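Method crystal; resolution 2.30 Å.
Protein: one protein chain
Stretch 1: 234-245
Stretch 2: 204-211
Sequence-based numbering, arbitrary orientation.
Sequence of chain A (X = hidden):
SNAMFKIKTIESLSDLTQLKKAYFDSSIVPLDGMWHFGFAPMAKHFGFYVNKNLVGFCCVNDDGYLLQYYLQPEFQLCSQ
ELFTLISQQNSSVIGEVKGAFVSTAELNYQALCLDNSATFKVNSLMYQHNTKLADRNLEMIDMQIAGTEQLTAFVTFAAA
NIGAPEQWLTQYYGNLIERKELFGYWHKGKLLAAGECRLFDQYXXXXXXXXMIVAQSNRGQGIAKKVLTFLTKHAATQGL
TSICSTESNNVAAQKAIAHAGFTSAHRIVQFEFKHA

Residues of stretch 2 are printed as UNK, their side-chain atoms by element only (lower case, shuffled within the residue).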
ATOM      1  N   HIS A 234       9.274   9.533 -20.364  1.00 22.71           N
ATOM      2  CA  HIS A 234       8.027   9.857 -19.695  1.00 22.59           C
ATOM      3  C   HIS A 234       8.300  10.860 -18.584  1.00 22.12           C
ATOM      4  O   HIS A 234       7.496  11.723 -18.344  1.00 21.88           O
ATOM      5  CB  HIS A 234       7.365   8.596 -19.115  1.00 22.54           C
ATOM      6  CG  HIS A 234       6.024   8.845 -18.492  1.00 22.72           C
ATOM      7  ND1 HIS A 234       4.849   8.885 -19.225  1.00 23.44           N
ATOM      8  CD2 HIS A 234       5.669   9.046 -17.198  1.00 20.54           C
ATOM      9  CE1 HIS A 234       3.836   9.127 -18.410  1.00 21.89           C
ATOM     10  NE2 HIS A 234       4.308   9.236 -17.176  1.00 22.71           N
ATOM     11  N   ALA A 235       9.414  10.722 -17.891  1.00 22.02           N
ATOM     12  CA  ALA A 235       9.790  11.733 -16.918  1.00 22.42           C
ATOM     13  C   ALA A 235      10.034  13.063 -17.597  1.00 23.13           C
ATOM     14  O   ALA A 235       9.472  14.083 -17.184  1.00 25.07           O
ATOM     15  CB  ALA A 235      11.006  11.307 -16.102  1.00 21.59           C
ATOM     16  N   ALA A 236      10.827  13.065 -18.656  1.00 23.32           N
ATOM     17  CA  ALA A 236      11.094  14.288 -19.368  1.00 24.29           C
ATOM     18  C   ALA A 236       9.788  15.008 -19.855  1.00 25.23           C
ATOM     19  O   ALA A 236       9.689  16.202 -19.736  1.00 24.91           O
ATOM     20  CB  ALA A 236      12.107  14.058 -20.552  1.00 23.45           C
ATOM     21  N   THR A 237       8.782  14.300 -20.345  1.00 26.62           N
ATOM     22  CA  THR A 237       7.549  14.992 -20.698  1.00 28.55           C
ATOM     23  C   THR A 237       6.879  15.690 -19.511  1.00 28.65           C
ATOM     24  O   THR A 237       6.164  16.670 -19.718  1.00 28.88           O
ATOM     25  CB  THR A 237       6.499  14.086 -21.339  1.00 28.95           C
ATOM     26  OG1 THR A 237       5.965  13.193 -20.340  1.00 31.43           O
ATOM     27  CG2 THR A 237       7.115  13.319 -22.529  1.00 29.06           C
ATOM     28  N   GLN A 238       7.110  15.201 -18.289  1.00 28.75           N
ATOM     29  CA  GLN A 238       6.581  15.864 -17.079  1.00 28.15           C
ATOM     30  C   GLN A 238       7.490  16.939 -16.569  1.00 27.52           C
ATOM     31  O   GLN A 238       7.225  17.508 -15.532  1.00 27.06           O
ATOM     32  CB  GLN A 238       6.368  14.866 -15.946  1.00 28.29           C
ATOM     33  CG  GLN A 238       5.193  13.987 -16.123  1.00 29.36           C
ATOM     34  CD  GLN A 238       5.259  12.808 -15.210  1.00 30.72           C
ATOM     35  OE1 GLN A 238       4.625  12.780 -14.158  1.00 32.59           O
ATOM     36  NE2 GLN A 238       6.031  11.812 -15.610  1.00 31.26           N
ATOM     37  N   GLY A 239       8.595  17.180 -17.263  1.00 27.56           N
ATOM     38  CA  GLY A 239       9.557  18.221 -16.865  1.00 27.18           C
ATOM     39  C   GLY A 239      10.542  17.782 -15.796  1.00 26.56           C
ATOM     40  O   GLY A 239      11.181  18.618 -15.173  1.00 25.30           O
ATOM     41  N   LEU A 240      10.664  16.476 -15.593  1.00 26.09           N
ATOM     42  CA  LEU A 240      11.483  15.939 -14.474  1.00 26.54           C
ATOM     43  C   LEU A 240      12.800  15.323 -14.941  1.00 25.97           C
ATOM     44  O   LEU A 240      12.896  14.773 -16.004  1.00 25.14           O
ATOM     45  CB  LEU A 240      10.693  14.872 -13.707  1.00 26.23           C
ATOM     46  CG  LEU A 240       9.265  15.206 -13.283  1.00 27.38           C
ATOM     47  CD1 LEU A 240       8.516  13.943 -12.832  1.00 23.53           C
ATOM     48  CD2 LEU A 240       9.292  16.266 -12.207  1.00 27.72           C
ATOM     49  N   THR A 241      13.802  15.387 -14.102  1.00 26.65           N
ATOM     50  CA  THR A 241      15.099  14.780 -14.390  1.00 27.10           C
ATOM     51  C   THR A 241      15.116  13.391 -13.765  1.00 26.79           C
ATOM     52  O   THR A 241      14.638  13.208 -12.652  1.00 28.71           O
ATOM     53  CB  THR A 241      16.218  15.655 -13.793  1.00 26.53           C
ATOM     54  OG1 THR A 241      16.200  16.901 -14.473  1.00 29.61           O
ATOM     55  CG2 THR A 241      17.575  15.078 -13.993  1.00 27.04           C
ATOM     56  N   SER A 242      15.687  12.411 -14.445  1.00 26.06           N
ATOM     57  CA  SER A 242      15.592  11.057 -13.955  1.00 25.28           C
ATOM     58  C   SER A 242      16.802  10.672 -13.121  1.00 25.29           C
ATOM     59  O   SER A 242      17.945  10.983 -13.482  1.00 25.35           O
ATOM     60  CB  SER A 242      15.458  10.101 -15.130  1.00 25.62           C
ATOM     61  OG  SER A 242      14.224  10.261 -15.785  1.00 26.51           O
ATOM     62  N   ILE A 243      16.528   9.972 -12.033  1.00 24.55           N
ATOM     63  CA  ILE A 243      17.497   9.343 -11.196  1.00 24.79           C
ATOM     64  C   ILE A 243      17.103   7.864 -10.961  1.00 25.47           C
ATOM     65  O   ILE A 243      15.979   7.455 -11.247  1.00 24.17           O
ATOM     66  CB  ILE A 243      17.641  10.083  -9.849  1.00 24.85           C
ATOM     67  CG1 ILE A 243      16.377  10.013  -9.009  1.00 26.37           C
ATOM     68  CG2 ILE A 243      17.924  11.556 -10.081  1.00 24.51           C
ATOM     69  CD1 ILE A 243      16.457  10.763  -7.636  1.00 27.84           C
ATOM     70  N   CYS A 244      18.057   7.039 -10.532  1.00 25.84           N
ATOM     71  CA  CYS A 244      17.711   5.740 -10.037  1.00 27.04           C
ATOM     72  C   CYS A 244      18.805   5.196  -9.171  1.00 26.46           C
ATOM     73  O   CYS A 244      19.890   5.769  -9.115  1.00 24.11           O
ATOM     74  CB  CYS A 244      17.378   4.763 -11.188  1.00 27.65           C
ATOM     75  SG  CYS A 244      18.681   4.440 -12.263  1.00 31.85           S
ATOM     76  N   SER A 245      18.513   4.085  -8.490  1.00 26.56           N
ATOM     77  CA  SER A 245      19.549   3.384  -7.734  1.00 27.07           C
ATOM     78  C   SER A 245      19.465   1.889  -7.870  1.00 27.34           C
ATOM     79  O   SER A 245      18.466   1.374  -8.275  1.00 27.53           O
ATOM     80  CB  SER A 245      19.488   3.745  -6.270  1.00 27.65           C
ATOM     81  OG  SER A 245      18.277   3.315  -5.730  1.00 25.29           O
ATOM     82  N   UNK A 204      12.068  17.015  -3.555  1.00 32.65           N
ATOM     83  CA  UNK A 204      12.771  16.650  -4.764  1.00 31.51           C
ATOM     84  C   UNK A 204      11.851  16.625  -5.961  1.00 30.87           C
ATOM     85  O   UNK A 204      12.049  15.818  -6.875  1.00 30.84           O
ATOM     86  n   UNK A 204      14.971  13.034  -3.768  1.00 32.16           N
ATOM     87  o   UNK A 204      16.167  14.232  -2.306  1.00 28.23           O
ATOM     88  c   UNK A 204      13.475  15.309  -4.548  1.00 31.58           C
ATOM     89  c   UNK A 204      15.252  14.153  -3.104  1.00 30.71           C
ATOM     90  c   UNK A 204      14.375  15.365  -3.345  1.00 31.25           C
ATOM     91  N   UNK A 205      10.885  17.547  -5.988  1.00 30.11           N
ATOM     92  CA  UNK A 205       9.806  17.521  -6.986  1.00 30.07           C
ATOM     93  C   UNK A 205      10.250  17.821  -8.427  1.00 29.62           C
ATOM     94  O   UNK A 205       9.442  17.901  -9.325  1.00 29.16           O
ATOM     95  o   UNK A 205       9.226  19.846  -6.594  1.00 31.37           O
ATOM     96  c   UNK A 205       8.674  18.531  -6.623  1.00 30.44           C
ATOM     97  c   UNK A 205       8.046  18.205  -5.270  1.00 30.52           C
ATOM     98  N   UNK A 206      11.532  18.025  -8.645  1.00 29.72           N
ATOM     99  CA  UNK A 206      12.036  18.210  -9.987  1.00 30.64           C
ATOM    100  C   UNK A 206      12.598  16.877 -10.542  1.00 28.95           C
ATOM    101  O   UNK A 206      12.995  16.807 -11.698  1.00 28.94           O
ATOM    102  o   UNK A 206      13.424  20.759  -6.966  1.00 47.49           O
ATOM    103  c   UNK A 206      13.044  19.392 -10.043  1.00 31.42           C
ATOM    104  c   UNK A 206      14.188  19.410  -8.946  1.00 37.38           C
ATOM    105  o   UNK A 206      13.731  18.639  -6.666  1.00 43.81           O
ATOM    106  c   UNK A 206      13.736  19.621  -7.424  1.00 42.29           C
ATOM    107  N   UNK A 207      12.550  15.810  -9.756  1.00 27.50           N
ATOM    108  CA  UNK A 207      13.073  14.525 -10.190  1.00 26.59           C
ATOM    109  C   UNK A 207      12.046  13.390 -10.244  1.00 26.71           C
ATOM    110  O   UNK A 207      10.975  13.423  -9.588  1.00 26.56           O
ATOM    111  c   UNK A 207      16.442  17.094  -8.212  1.00 30.50           C
ATOM    112  c   UNK A 207      14.199  14.125  -9.255  1.00 26.80           C
ATOM    113  c   UNK A 207      15.333  15.141  -9.219  1.00 26.49           C
ATOM    114  c   UNK A 207      16.354  15.090 -10.147  1.00 27.33           C
ATOM    115  o   UNK A 207      18.538  17.916  -9.158  1.00 33.16           O
ATOM    116  c   UNK A 207      15.379  16.154  -8.244  1.00 29.44           C
ATOM    117  c   UNK A 207      17.423  16.002 -10.122  1.00 28.90           C
ATOM    118  c   UNK A 207      17.461  17.015  -9.161  1.00 30.94           C
ATOM    119  N   UNK A 208      12.373  12.389 -11.057  1.00 25.58           N
ATOM    120  CA  UNK A 208      11.630  11.141 -11.108  1.00 24.98           C
ATOM    121  C   UNK A 208      12.583   9.998 -10.728  1.00 24.77           C
ATOM    122  O   UNK A 208      13.697   9.908 -11.237  1.00 24.94           O
ATOM    123  c   UNK A 208      11.038  10.926 -12.468  1.00 23.39           C
ATOM    124  N   UNK A 209      12.136   9.122  -9.847  1.00 24.36           N
ATOM    125  CA  UNK A 209      12.940   8.022  -9.371  1.00 24.70           C
ATOM    126  C   UNK A 209      12.418   6.759 -10.079  1.00 24.73           C
ATOM    127  O   UNK A 209      11.259   6.376  -9.891  1.00 24.79           O
ATOM    128  o   UNK A 209      13.490   6.797  -5.937  1.00 30.91           O
ATOM    129  c   UNK A 209      13.695   6.955  -7.158  1.00 28.13           C
ATOM    130  c   UNK A 209      12.743   7.931  -7.865  1.00 24.79           C
ATOM    131  o   UNK A 209      14.644   6.369  -7.745  1.00 33.87           O
ATOM    132  N   UNK A 210      13.267   6.123 -10.888  1.00 24.19           N
ATOM    133  CA  UNK A 210      12.859   5.009 -11.725  1.00 24.90           C
ATOM    134  C   UNK A 210      13.215   3.642 -11.140  1.00 25.72           C
ATOM    135  O   UNK A 210      14.216   3.481 -10.474  1.00 26.78           O
ATOM    136  c   UNK A 210      12.019   7.113 -13.726  1.00 20.11           C
ATOM    137  c   UNK A 210      13.497   5.136 -13.107  1.00 24.43           C
ATOM    138  c   UNK A 210      13.450   6.530 -13.712  1.00 23.38           C
ATOM    139  c   UNK A 210      14.090   6.567 -15.115  1.00 17.09           C
ATOM    140  N   UNK A 211      12.366   2.661 -11.384  1.00 26.71           N
ATOM    141  CA  UNK A 211      12.664   1.255 -11.071  1.00 26.70           C
ATOM    142  C   UNK A 211      12.125   0.374 -12.177  1.00 26.82           C
ATOM    143  O   UNK A 211      11.249   0.781 -12.931  1.00 26.01           O
TER
HETATM  144  O   HOH W   1      15.500   3.754  -8.365  1.00 18.07           O

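Position 204 carries five side-chain atoms: an unbranched run of three carbons, the third bearing one oxygen and one nitrogen. That is an amide, and the length makes it Gln204. It makes no contact with stretch 1; its amide atoms are hydrogen-bonded elsewhere in the structure.

At 205 one carbon carries an oxygen and a second carbon, the beta-branched hydroxyl pattern of Thr205. Its CA-to-CB bond points away from stretch 1, so the backbone does the touching: O of Thr205 lies 3.3 Å from CD2 of Leu240.

Position 206 has three carbons in a chain, the third ending in two oxygens, a carboxylate one carbon longer than the shortest acid: Glu206. The end of this side chain leads away from stretch 1, and what matters is again a carbonyl. O of Glu206 accepts from N of Thr241 at 2.9 Å and also receives a CA-H...O contact from CA of Leu240 at 3.3 Å.

The atoms of 207 are one carbon, a ring of six carbons and an oxygen on the ring, a phenol, hence Tyr207. Its N bonds back to O of Gln204 at 2.9 Å, closing a type I turn that delivers the chain into the strand. CD1 of the ring lies 3.7 Å from CB of Thr241 and 3.9 Å from CG2 of Ile243, so the ring packs along two residues on its own face of the sheet, while O of Thr241 sits at the ring edge.

A single carbon is all that 208 has, which makes it Ala208. On the other face from Tyr207, its CB meets CB of Ala235 at 3.7 Å and CD1 of Leu240 at 3.9 Å. At this methyl the helix and the strand come within contact distance.

Position 209 shows two carbons, the second with two oxygens: a short carboxylate, Asp209. It shares a face with Ile243, and its OD1 lies 3.9 Å from CA of Cys244 and takes a hydrogen bond from a water at 2.8 Å. The same water accepts from N of Ser245 at 3.0 Å, joining the strands.

At 210 four carbons fork at the second, which is Leu210. Its CB is 4.3 Å from CB of Cys244, and its CD1 approaches OG of Ser242 at 3.8 Å, a hydroxyl buried here without a polar partner.

At 211 there is no side-chain atom, so the residue is Gly211, which touches nothing in stretch 1.

The contact is a parallel strand pair written in backbone. N of Thr241 gives to O of Glu206, N of Ala208 to O of Thr241 (2.9 Å), N of Ile243 to O of Ala208 (2.9 Å), and N of Leu210 to O of Ile243 (3.0 Å). Alternation then sorts the side chains: Tyr207 packs with Thr241 and Ile243 on one face, while Ala208 meets the helix on the other. Gly239, at positive phi in a Schellman motif, is the first residue after that helix to leave helical phi/psi, just before Leu240 leads into the strand.

Stretch 2 (204-211) QTEYADLG
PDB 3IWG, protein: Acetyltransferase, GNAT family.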